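Local coordinates for Alpha/beta hydrolase fold protein (PDB 4G8B), which probably hydrolyses the lactone ring of N-acyl homoserine lactones and here holds N-hexanoyl homoserine lactone in its pocket, at residues Leu27-Gly32 with Val97-Gly102; Arg73-Glu78 with Arg185-Glu190; Arg162-Glu167 with Ala246-Phe251. The protein carries 1 engineered substitution. All coordinates share one frame; numbering follows the deposited sequence. Where two conformers were deposited one is given.

In the fold
All three contacts are buried and all touch HL6, but they differ in depth. Contact 1 lies in the core, its centre about 4 Å from that of the chain, and joins two parallel sheet strands by regular backbone hydrogen bonds. The centres of contacts 2 and 3 lie about 14 and 13 Å from the chain's centre. Each sets a helix from between strands 120-124 and 211-216, where alpha/beta hydrolases insert a cap, against the rest of the fold; neither has a direct hydrogen bond between its segments, and each has one bridging water. Contact 2 is thioether and aliphatic; contact 3 brings a histidine to the lactone. W101 NE1 of contact 1 is hydrogen-bonded to H248 O of contact 3 (2.8 Å).

Contact 1: Leu27-Gly32 with Val97-Gly102; sequences LLMIHG and VVFGWG. Engineered in segment 97-102: G102 (natural residue Ser). With HL6 (N-[(3S)-2-oxotetrahydrofuran-3-yl]hexanamide), chain C.
L28 and I30 of strand 24-30 alternate with V97, F99 and W101 in a parallel pairing at the centre of the alpha/beta-hydrolase sheet, the short strand axes inclined by 16°. Four backbone hydrogen bonds fix the register: L28 N to V97 O (2.8 Å), F99 N to L28 O, I30 N to F99 O, and W101 N to I30 O (3.0 Å).

Apolar contacts fall on both faces. On the face of L27, V97, M29 and F99, where L27 and V97 also pack on helix 255-271, L27 CD1 rests 3.8 Å from V97 CG1. M29 bends at its last torsion (chi3 78°), which carries CE to 3.6 Å from F99 CD2. On the other face, under helix 103-111, the L28 and V98 side chains run alongside each other, and I30 CD1 reaches V98 CG1 at 3.8 Å.

Past the strands, ligand contacts take over. G102, engineered from serine, has a positive phi (64°) between strand 97-101 and helix 103-111, consistent with the nucleophile elbow of this fold. HL6 O1 lies 3.5 Å from G32 CA and 3.6 Å from G102 CA. Within segment 27-32, H31 ND1 donates within its own ring plane to a lone pair of G32 O, at 2.8 Å.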
loop_
_atom_site.group_PDB
_atom_site.type_symbol
_atom_site.label_atom_id
_atom_site.label_comp_id
_atom_site.label_asym_id
_atom_site.label_seq_id
_atom_site.Cartn_x
_atom_site.Cartn_y
_atom_site.Cartn_z
ATOM N N LEU A 27 3.404 6.326 11.173
ATOM C CA LEU A 27 3.259 5.237 10.214
ATOM C C LEU A 27 2.372 5.740 9.095
ATOM O O LEU A 27 1.231 6.117 9.344
ATOM C CB LEU A 27 2.563 4.035 10.860
ATOM C CG LEU A 27 2.182 2.917 9.886
ATOM C CD1 LEU A 27 3.409 2.123 9.471
ATOM C CD2 LEU A 27 1.133 2.010 10.518
ATOM N N LEU A 28 2.885 5.741 7.865
ATOM C CA LEU A 28 2.067 6.027 6.694
ATOM C C LEU A 28 1.535 4.705 6.146
ATOM O O LEU A 28 2.325 3.806 5.854
ATOM C CB LEU A 28 2.910 6.740 5.632
ATOM C CG LEU A 28 2.296 6.830 4.228
ATOM C CD1 LEU A 28 1.030 7.685 4.229
ATOM C CD2 LEU A 28 3.302 7.360 3.200
ATOM N N MET A 29 0.212 4.593 6.018
ATOM C CA MET A 29 -0.415 3.416 5.423
ATOM C C MET A 29 -0.982 3.803 4.065
ATOM O O MET A 29 -1.764 4.746 3.971
ATOM C CB MET A 29 -1.534 2.877 6.323
ATOM C CG MET A 29 -1.051 2.457 7.700
ATOM S SD MET A 29 -2.345 1.708 8.721
ATOM C CE MET A 29 -2.413 0.067 8.010
ATOM N N ILE A 30 -0.579 3.080 3.021
ATOM C CA ILE A 30 -0.985 3.397 1.655
ATOM C C ILE A 30 -1.898 2.299 1.119
ATOM O O ILE A 30 -1.499 1.137 1.016
ATOM C CB ILE A 30 0.235 3.542 0.708
ATOM C CG1 ILE A 30 1.293 4.475 1.310
ATOM C CG2 ILE A 30 -0.222 4.051 -0.659
ATOM C CD1 ILE A 30 2.579 4.513 0.500
ATOM N N HIS A 31 -3.134 2.672 0.806
ATOM C CA HIS A 31 -4.137 1.724 0.351
ATOM C C HIS A 31 -3.870 1.219 -1.059
ATOM O O HIS A 31 -2.954 1.683 -1.747
ATOM C CB HIS A 31 -5.532 2.345 0.444
ATOM C CG HIS A 31 -5.768 3.461 -0.531
ATOM N ND1 HIS A 31 -6.031 3.240 -1.865
ATOM C CD2 HIS A 31 -5.793 4.806 -0.362
ATOM C CE1 HIS A 31 -6.194 4.401 -2.478
ATOM N NE2 HIS A 31 -6.064 5.368 -1.587
ATOM N N GLY A 32 -4.677 0.255 -1.481
ATOM C CA GLY A 32 -4.503 -0.364 -2.779
ATOM C C GLY A 32 -5.395 0.157 -3.892
ATOM O O GLY A 32 -6.117 1.155 -3.757
ATOM N N VAL A 97 7.562 5.232 9.187
ATOM C CA VAL A 97 7.558 3.860 8.704
ATOM C C VAL A 97 6.421 3.820 7.687
ATOM O O VAL A 97 5.407 4.490 7.869
ATOM C CB VAL A 97 7.290 2.874 9.854
ATOM C CG1 VAL A 97 7.135 1.451 9.326
ATOM C CG2 VAL A 97 8.419 2.959 10.879
ATOM N N VAL A 98 6.590 3.065 6.606
ATOM C CA VAL A 98 5.558 3.006 5.578
ATOM C C VAL A 98 5.022 1.587 5.465
ATOM O O VAL A 98 5.793 0.626 5.446
ATOM C CB VAL A 98 6.090 3.480 4.193
ATOM C CG1 VAL A 98 5.026 3.312 3.105
ATOM C CG2 VAL A 98 6.529 4.927 4.275
ATOM N N PHE A 99 3.694 1.466 5.431
ATOM C CA PHE A 99 3.025 0.212 5.127
ATOM C C PHE A 99 2.256 0.400 3.828
ATOM O O PHE A 99 1.510 1.372 3.680
ATOM C CB PHE A 99 2.034 -0.179 6.231
ATOM C CG PHE A 99 1.108 -1.280 5.816
ATOM C CD1 PHE A 99 1.548 -2.593 5.787
ATOM C CD2 PHE A 99 -0.177 -0.995 5.379
ATOM C CE1 PHE A 99 0.711 -3.616 5.364
ATOM C CE2 PHE A 99 -1.018 -2.012 4.960
ATOM C CZ PHE A 99 -0.577 -3.321 4.954
ATOM N N GLY A 100 2.423 -0.525 2.890
ATOM C CA GLY A 100 1.709 -0.443 1.628
ATOM C C GLY A 100 0.972 -1.730 1.334
ATOM O O GLY A 100 1.547 -2.816 1.456
ATOM N N TRP A 101 -0.296 -1.596 0.946
ATOM C CA TRP A 101 -1.176 -2.713 0.622
ATOM C C TRP A 101 -1.418 -2.787 -0.887
ATOM O O TRP A 101 -1.990 -1.855 -1.485
ATOM C CB TRP A 101 -2.521 -2.530 1.332
ATOM C CG TRP A 101 -3.545 -3.566 0.977
ATOM C CD1 TRP A 101 -3.340 -4.911 0.824
ATOM C CD2 TRP A 101 -4.933 -3.334 0.697
ATOM N NE1 TRP A 101 -4.522 -5.531 0.484
ATOM C CE2 TRP A 101 -5.515 -4.588 0.405
ATOM C CE3 TRP A 101 -5.747 -2.194 0.701
ATOM C CZ2 TRP A 101 -6.870 -4.727 0.093
ATOM C CZ3 TRP A 101 -7.097 -2.332 0.384
ATOM C CH2 TRP A 101 -7.641 -3.594 0.093
ATOM N N GLY A 102 -0.991 -3.887 -1.507
ATOM C CA GLY A 102 -1.235 -4.098 -2.930
ATOM C C GLY A 102 -0.514 -3.050 -3.765
ATOM O O GLY A 102 0.701 -2.880 -3.649
HETATM N N HL6 C . -2.571 -4.619 -7.151
HETATM C C1 HL6 C . -4.336 -4.098 -5.495
HETATM O O1 HL6 C . -3.964 -3.000 -5.073
HETATM C C2 HL6 C . -5.341 -6.237 -5.442
HETATM O O2 HL6 C . -5.217 -4.979 -4.769
HETATM C C3 HL6 C . -4.391 -6.187 -6.646
HETATM O O3 HL6 C . -3.313 -3.275 -8.733
HETATM C C4 HL6 C . -3.977 -4.724 -6.806
HETATM C C5 HL6 C . -2.365 -3.816 -8.181
HETATM C C6 HL6 C . -0.934 -3.602 -8.618
HETATM C C7 HL6 C . -0.818 -3.634 -10.136
HETATM C C8 HL6 C . -0.760 -5.069 -10.636
HETATM C C9 HL6 C . 0.388 -5.244 -11.625
HETATM C C10 HL6 C . 0.185 -4.406 -12.869
#

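Contact 2: Arg73-Glu78 with Arg185-Glu190; sequences RSYSME and RRIMFE. With HL6 (N-[(3S)-2-oxotetrahydrofuran-3-yl]hexanamide), chain C.
M77 and M188 meet through their thioether ends, M77 CE standing 4.0 Å from M188 SD as the two chains cross, and both touch the acyl chain of HL6. M77 reaches it by staying extended beyond CG (chi3 177°), which places CE 3.9 Å from HL6 C7. M188 folds back instead (chi2 -83°), and its CE lies 3.9 Å from HL6 O3. F189, the next residue on helix 182-193, brings CD1 to 3.4 Å from the chain end, HL6 C10.

Behind this layer, Y75 O abuts the helix, 3.4 Å from I187 CG2; M188 N is nearby, but the angle is too poor for a hydrogen bond. I187 CD1 sits at the edge of the Y75 ring. One water spans the segments, accepting from M77 N at 2.9 Å and donating to M188 O at 2.9 Å.

Further out, Y75 centres an inverse gamma turn, and its OH is hydrogen-bonded to D181 and to the backbone of A68. S76 OG caps helix 77-91 at G79 N.

With an alanine at M188, the M77 methyl would probably lose its sulfur neighbour and a gap would open beside HL6 C7. Since the direct side-chain contacts are apolar and the polar link passes through water, this part of the pocket likely holds the acyl chain mainly by dispersion and hydrophobic contact.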
loop_
_atom_site.group_PDB
_atom_site.type_symbol
_atom_site.label_atom_id
_atom_site.label_comp_id
_atom_site.label_asym_id
_atom_site.label_seq_id
_atom_site.Cartn_x
_atom_site.Cartn_y
_atom_site.Cartn_z
ATOM N N ARG A 73 0.391 12.401 -15.148
ATOM C CA ARG A 73 1.459 12.530 -14.174
ATOM C C ARG A 73 1.202 11.636 -12.964
ATOM O O ARG A 73 2.110 10.984 -12.439
ATOM C CB ARG A 73 1.559 13.986 -13.713
ATOM C CG ARG A 73 2.589 14.213 -12.625
ATOM C CD ARG A 73 2.471 15.605 -12.011
ATOM N NE ARG A 73 3.448 15.776 -10.941
ATOM C CZ ARG A 73 3.226 16.434 -9.808
ATOM N NH1 ARG A 73 2.048 16.994 -9.583
ATOM N NH2 ARG A 73 4.187 16.518 -8.896
ATOM N N SER A 74 -0.044 11.609 -12.510
ATOM C CA SER A 74 -0.345 11.075 -11.181
ATOM C C SER A 74 -0.625 9.579 -11.109
ATOM O O SER A 74 -0.298 8.935 -10.113
ATOM C CB SER A 74 -1.530 11.828 -10.583
ATOM O OG SER A 74 -1.218 13.195 -10.404
ATOM N N TYR A 75 -1.252 9.029 -12.141
ATOM C CA TYR A 75 -1.773 7.671 -12.063
ATOM C C TYR A 75 -0.726 6.654 -12.527
ATOM O O TYR A 75 -0.796 6.112 -13.629
ATOM C CB TYR A 75 -3.058 7.558 -12.882
ATOM C CG TYR A 75 -4.244 8.360 -12.378
ATOM C CD1 TYR A 75 -4.358 8.738 -11.035
ATOM C CD2 TYR A 75 -5.268 8.725 -13.248
ATOM C CE1 TYR A 75 -5.469 9.456 -10.586
ATOM C CE2 TYR A 75 -6.375 9.434 -12.808
ATOM C CZ TYR A 75 -6.472 9.795 -11.479
ATOM O OH TYR A 75 -7.574 10.503 -11.038
ATOM N N SER A 76 0.274 6.438 -11.686
ATOM C CA SER A 76 1.300 5.442 -11.923
ATOM C C SER A 76 1.918 5.169 -10.566
ATOM O O SER A 76 1.801 5.979 -9.649
ATOM C CB SER A 76 2.367 5.950 -12.896
ATOM O OG SER A 76 3.093 7.033 -12.327
ATOM N N MET A 77 2.583 4.038 -10.430
ATOM C CA MET A 77 3.212 3.732 -9.160
ATOM C C MET A 77 4.142 4.863 -8.734
ATOM O O MET A 77 4.134 5.278 -7.569
ATOM C CB MET A 77 3.948 2.403 -9.266
ATOM C CG MET A 77 2.976 1.234 -9.404
ATOM S SD MET A 77 3.770 -0.241 -10.028
ATOM C CE MET A 77 2.406 -1.401 -9.989
ATOM N N GLU A 78 4.942 5.360 -9.670
ATOM C CA GLU A 78 5.884 6.421 -9.346
ATOM C C GLU A 78 5.186 7.775 -9.114
ATOM O O GLU A 78 5.601 8.551 -8.244
ATOM C CB GLU A 78 7.011 6.495 -10.387
ATOM C CG GLU A 78 6.604 6.901 -11.797
ATOM C CD GLU A 78 6.173 5.735 -12.691
ATOM O OE1 GLU A 78 5.757 4.666 -12.190
ATOM O OE2 GLU A 78 6.237 5.905 -13.923
ATOM N N ARG A 185 -6.923 3.147 -13.027
ATOM C CA ARG A 185 -6.644 1.726 -13.206
ATOM C C ARG A 185 -5.928 1.476 -14.528
ATOM O O ARG A 185 -4.883 0.826 -14.579
ATOM C CB ARG A 185 -7.930 0.900 -13.137
ATOM C CG ARG A 185 -8.536 0.812 -11.737
ATOM C CD ARG A 185 -9.752 -0.100 -11.707
ATOM N NE ARG A 185 -10.947 0.469 -12.338
ATOM C CZ ARG A 185 -11.962 1.026 -11.679
ATOM N NH1 ARG A 185 -11.920 1.134 -10.361
ATOM N NH2 ARG A 185 -13.024 1.485 -12.338
ATOM N N ARG A 186 -6.494 2.007 -15.603
ATOM C CA ARG A 186 -5.962 1.739 -16.932
ATOM C C ARG A 186 -4.548 2.287 -17.087
ATOM O O ARG A 186 -3.640 1.594 -17.556
ATOM C CB ARG A 186 -6.876 2.331 -18.007
ATOM C CG ARG A 186 -6.286 2.271 -19.402
ATOM C CD ARG A 186 -7.265 2.729 -20.474
ATOM N NE ARG A 186 -7.930 3.990 -20.157
ATOM C CZ ARG A 186 -7.389 5.196 -20.306
ATOM N NH1 ARG A 186 -6.150 5.330 -20.763
ATOM N NH2 ARG A 186 -8.091 6.278 -19.994
ATOM N N ILE A 187 -4.359 3.539 -16.695
ATOM C CA ILE A 187 -3.076 4.183 -16.909
ATOM C C ILE A 187 -1.998 3.567 -16.017
ATOM O O ILE A 187 -0.891 3.305 -16.476
ATOM C CB ILE A 187 -3.169 5.704 -16.714
ATOM C CG1 ILE A 187 -4.136 6.308 -17.744
ATOM C CG2 ILE A 187 -1.797 6.339 -16.846
ATOM C CD1 ILE A 187 -4.512 7.746 -17.460
ATOM N N MET A 188 -2.313 3.318 -14.747
ATOM C CA MET A 188 -1.314 2.741 -13.857
ATOM C C MET A 188 -0.839 1.390 -14.394
ATOM O O MET A 188 0.362 1.085 -14.402
ATOM C CB MET A 188 -1.886 2.599 -12.442
ATOM C CG MET A 188 -0.967 1.912 -11.431
ATOM S SD MET A 188 -1.024 0.108 -11.503
ATOM C CE MET A 188 -2.714 -0.195 -11.001
ATOM N N PHE A 189 -1.786 0.581 -14.849
ATOM C CA PHE A 189 -1.459 -0.737 -15.363
ATOM C C PHE A 189 -0.593 -0.659 -16.620
ATOM O O PHE A 189 0.380 -1.397 -16.763
ATOM C CB PHE A 189 -2.751 -1.499 -15.649
ATOM C CG PHE A 189 -2.538 -2.915 -16.083
ATOM C CD1 PHE A 189 -2.252 -3.898 -15.156
ATOM C CD2 PHE A 189 -2.632 -3.266 -17.419
ATOM C CE1 PHE A 189 -2.060 -5.210 -15.552
ATOM C CE2 PHE A 189 -2.440 -4.576 -17.823
ATOM C CZ PHE A 189 -2.152 -5.546 -16.888
ATOM N N GLU A 190 -0.943 0.233 -17.539
ATOM C CA GLU A 190 -0.175 0.406 -18.771
ATOM C C GLU A 190 1.245 0.873 -18.471
ATOM O O GLU A 190 2.216 0.415 -19.083
ATOM C CB GLU A 190 -0.868 1.409 -19.699
ATOM C CG GLU A 190 -0.071 1.775 -20.952
ATOM C CD GLU A 190 0.738 3.054 -20.789
ATOM O OE1 GLU A 190 0.142 4.095 -20.434
ATOM O OE2 GLU A 190 1.967 3.021 -21.016
HETATM N N HL6 C . -2.571 -4.619 -7.151
HETATM C C1 HL6 C . -4.336 -4.098 -5.495
HETATM O O1 HL6 C . -3.964 -3.000 -5.073
HETATM C C2 HL6 C . -5.341 -6.237 -5.442
HETATM O O2 HL6 C . -5.217 -4.979 -4.769
HETATM C C3 HL6 C . -4.391 -6.187 -6.646
HETATM O O3 HL6 C . -3.313 -3.275 -8.733
HETATM C C4 HL6 C . -3.977 -4.724 -6.806
HETATM C C5 HL6 C . -2.365 -3.816 -8.181
HETATM C C6 HL6 C . -0.934 -3.602 -8.618
HETATM C C7 HL6 C . -0.818 -3.634 -10.136
HETATM C C8 HL6 C . -0.760 -5.069 -10.636
HETATM C C9 HL6 C . 0.388 -5.244 -11.625
HETATM C C10 HL6 C . 0.185 -4.406 -12.869
HETATM O O HOH W 1 2.379 2.274 -12.749
#

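Contact 3: Arg162-Glu167 with Ala246-Phe251; sequences RSTCGE and AGHAPF. With HL6 (N-[(3S)-2-oxotetrahydrofuran-3-yl]hexanamide), chain C.
The loop bearing the pocket histidine, H248, packs against T164 and C165 in the last turn of helix 154-165, forming the lactone end of the HL6 site. The H248 ring turns its edge to the helix: T164 O lies near the ring plane, 3.4 Å from CD2, and this buried carbonyl has no hydrogen-bond partner in the model. A249 CB packs against two successive helix-end carbonyls, 3.6 Å from T164 O and 3.5 Å from C165 O; C165 O is hydrogen-bonded to R252 NH1. A water joins the backbones, donating to S163 O at 3.1 Å and accepting from H248 N at 2.8 Å.

Toward the ligand, T164 directs its methyl inward: with OG1 set between the backbone N and the carbonyl carbon (chi1 58°) and bonded to Y160 O, CG2 comes to 3.7 Å from HL6 C2. H248 NE2 donates to the ring oxygen HL6 O2 at 2.8 Å, with an N-H...O angle of 149°.

On the far side of the imidazole, ND1 is hydrogen-bonded to E219 OE1, which fixes the ring's rotation. With engineered G102 replacing the natural serine, this histidine and acid are consistent with two members of the Ser-His-acid catalytic triad of alpha/beta hydrolases.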
loop_
_atom_site.group_PDB
_atom_site.type_symbol
_atom_site.label_atom_id
_atom_site.label_comp_id
_atom_site.label_asym_id
_atom_site.label_seq_id
_atom_site.Cartn_x
_atom_site.Cartn_y
_atom_site.Cartn_z
ATOM N N ARG A 162 -15.123 -7.766 -3.106
ATOM C CA ARG A 162 -15.119 -9.007 -2.346
ATOM C C ARG A 162 -13.767 -9.707 -2.383
ATOM O O ARG A 162 -13.289 -10.193 -1.361
ATOM C CB ARG A 162 -16.238 -9.943 -2.815
ATOM C CG ARG A 162 -17.608 -9.471 -2.381
ATOM C CD ARG A 162 -18.679 -10.477 -2.801
ATOM N NE ARG A 162 -20.031 -10.002 -2.507
ATOM C CZ ARG A 162 -20.614 -10.099 -1.316
ATOM N NH1 ARG A 162 -19.972 -10.668 -0.307
ATOM N NH2 ARG A 162 -21.842 -9.636 -1.139
ATOM N N SER A 163 -13.138 -9.748 -3.554
ATOM C CA SER A 163 -11.876 -10.469 -3.682
ATOM C C SER A 163 -10.701 -9.713 -3.061
ATOM O O SER A 163 -9.860 -10.305 -2.392
ATOM C CB SER A 163 -11.584 -10.800 -5.149
ATOM O OG SER A 163 -11.518 -9.628 -5.944
ATOM N N THR A 164 -10.630 -8.406 -3.272
ATOM C CA THR A 164 -9.510 -7.644 -2.727
ATOM C C THR A 164 -9.592 -7.494 -1.208
ATOM O O THR A 164 -8.565 -7.503 -0.522
ATOM C CB THR A 164 -9.370 -6.242 -3.369
ATOM O OG1 THR A 164 -10.582 -5.500 -3.191
ATOM C CG2 THR A 164 -9.034 -6.347 -4.856
ATOM N N CYS A 165 -10.805 -7.367 -0.676
ATOM C CA CYS A 165 -10.947 -7.037 0.741
ATOM C C CYS A 165 -11.171 -8.250 1.640
ATOM O O CYS A 165 -10.909 -8.195 2.838
ATOM C CB CYS A 165 -12.043 -5.992 0.948
ATOM S SG CYS A 165 -11.637 -4.398 0.186
ATOM N N GLY A 166 -11.642 -9.348 1.060
ATOM C CA GLY A 166 -11.850 -10.566 1.818
ATOM C C GLY A 166 -12.940 -10.471 2.869
ATOM O O GLY A 166 -13.780 -9.573 2.859
ATOM N N GLU A 167 -12.930 -11.427 3.788
ATOM C CA GLU A 167 -13.969 -11.502 4.813
ATOM C C GLU A 167 -13.643 -10.558 5.958
ATOM O O GLU A 167 -12.529 -10.576 6.474
ATOM C CB GLU A 167 -14.089 -12.929 5.353
ATOM C CG GLU A 167 -14.480 -13.977 4.319
ATOM C CD GLU A 167 -15.894 -13.802 3.805
ATOM O OE1 GLU A 167 -16.643 -12.963 4.350
ATOM O OE2 GLU A 167 -16.257 -14.510 2.844
ATOM N N ALA A 246 -6.439 -15.830 6.188
ATOM C CA ALA A 246 -6.525 -14.507 5.602
ATOM C C ALA A 246 -6.084 -14.606 4.152
ATOM O O ALA A 246 -5.378 -15.539 3.771
ATOM C CB ALA A 246 -5.636 -13.538 6.363
ATOM N N GLY A 247 -6.514 -13.642 3.348
ATOM C CA GLY A 247 -6.152 -13.596 1.945
ATOM C C GLY A 247 -5.398 -12.327 1.609
ATOM O O GLY A 247 -4.310 -12.078 2.128
ATOM N N HIS A 248 -5.987 -11.513 0.745
ATOM C CA HIS A 248 -5.314 -10.318 0.244
ATOM C C HIS A 248 -5.223 -9.181 1.256
ATOM O O HIS A 248 -4.406 -8.285 1.096
ATOM C CB HIS A 248 -6.039 -9.820 -1.007
ATOM C CG HIS A 248 -5.283 -8.782 -1.774
ATOM N ND1 HIS A 248 -3.967 -8.943 -2.149
ATOM C CD2 HIS A 248 -5.670 -7.576 -2.260
ATOM C CE1 HIS A 248 -3.574 -7.881 -2.832
ATOM N NE2 HIS A 248 -4.587 -7.036 -2.910
ATOM N N ALA A 249 -6.070 -9.214 2.282
ATOM C CA ALA A 249 -6.201 -8.078 3.193
ATOM C C ALA A 249 -6.127 -8.484 4.671
ATOM O O ALA A 249 -7.071 -8.259 5.430
ATOM C CB ALA A 249 -7.495 -7.306 2.904
ATOM N N PRO A 250 -4.998 -9.070 5.095
ATOM C CA PRO A 250 -4.926 -9.585 6.472
ATOM C C PRO A 250 -5.116 -8.515 7.545
ATOM O O PRO A 250 -5.520 -8.849 8.663
ATOM C CB PRO A 250 -3.528 -10.209 6.546
ATOM C CG PRO A 250 -2.742 -9.536 5.428
ATOM C CD PRO A 250 -3.771 -9.355 4.331
ATOM N N PHE A 251 -4.839 -7.257 7.216
ATOM C CA PHE A 251 -5.006 -6.168 8.181
ATOM C C PHE A 251 -6.468 -6.000 8.622
ATOM O O PHE A 251 -6.731 -5.466 9.697
ATOM C CB PHE A 251 -4.448 -4.852 7.621
ATOM C CG PHE A 251 -5.100 -4.442 6.339
ATOM C CD1 PHE A 251 -4.568 -4.823 5.108
ATOM C CD2 PHE A 251 -6.287 -3.724 6.358
ATOM C CE1 PHE A 251 -5.212 -4.471 3.924
ATOM C CE2 PHE A 251 -6.931 -3.375 5.177
ATOM C CZ PHE A 251 -6.393 -3.748 3.964
HETATM N N HL6 C . -2.571 -4.619 -7.151
HETATM C C1 HL6 C . -4.336 -4.098 -5.495
HETATM O O1 HL6 C . -3.964 -3.000 -5.073
HETATM C C2 HL6 C . -5.341 -6.237 -5.442
HETATM O O2 HL6 C . -5.217 -4.979 -4.769
HETATM C C3 HL6 C . -4.391 -6.187 -6.646
HETATM O O3 HL6 C . -3.313 -3.275 -8.733
HETATM C C4 HL6 C . -3.977 -4.724 -6.806
HETATM C C5 HL6 C . -2.365 -3.816 -8.181
HETATM C C6 HL6 C . -0.934 -3.602 -8.618
HETATM C C7 HL6 C . -0.818 -3.634 -10.136
HETATM C C8 HL6 C . -0.760 -5.069 -10.636
HETATM C C9 HL6 C . 0.388 -5.244 -11.625
HETATM C C10 HL6 C . 0.185 -4.406 -12.869
HETATM O O HOH W 2 -8.656 -11.966 -0.100
#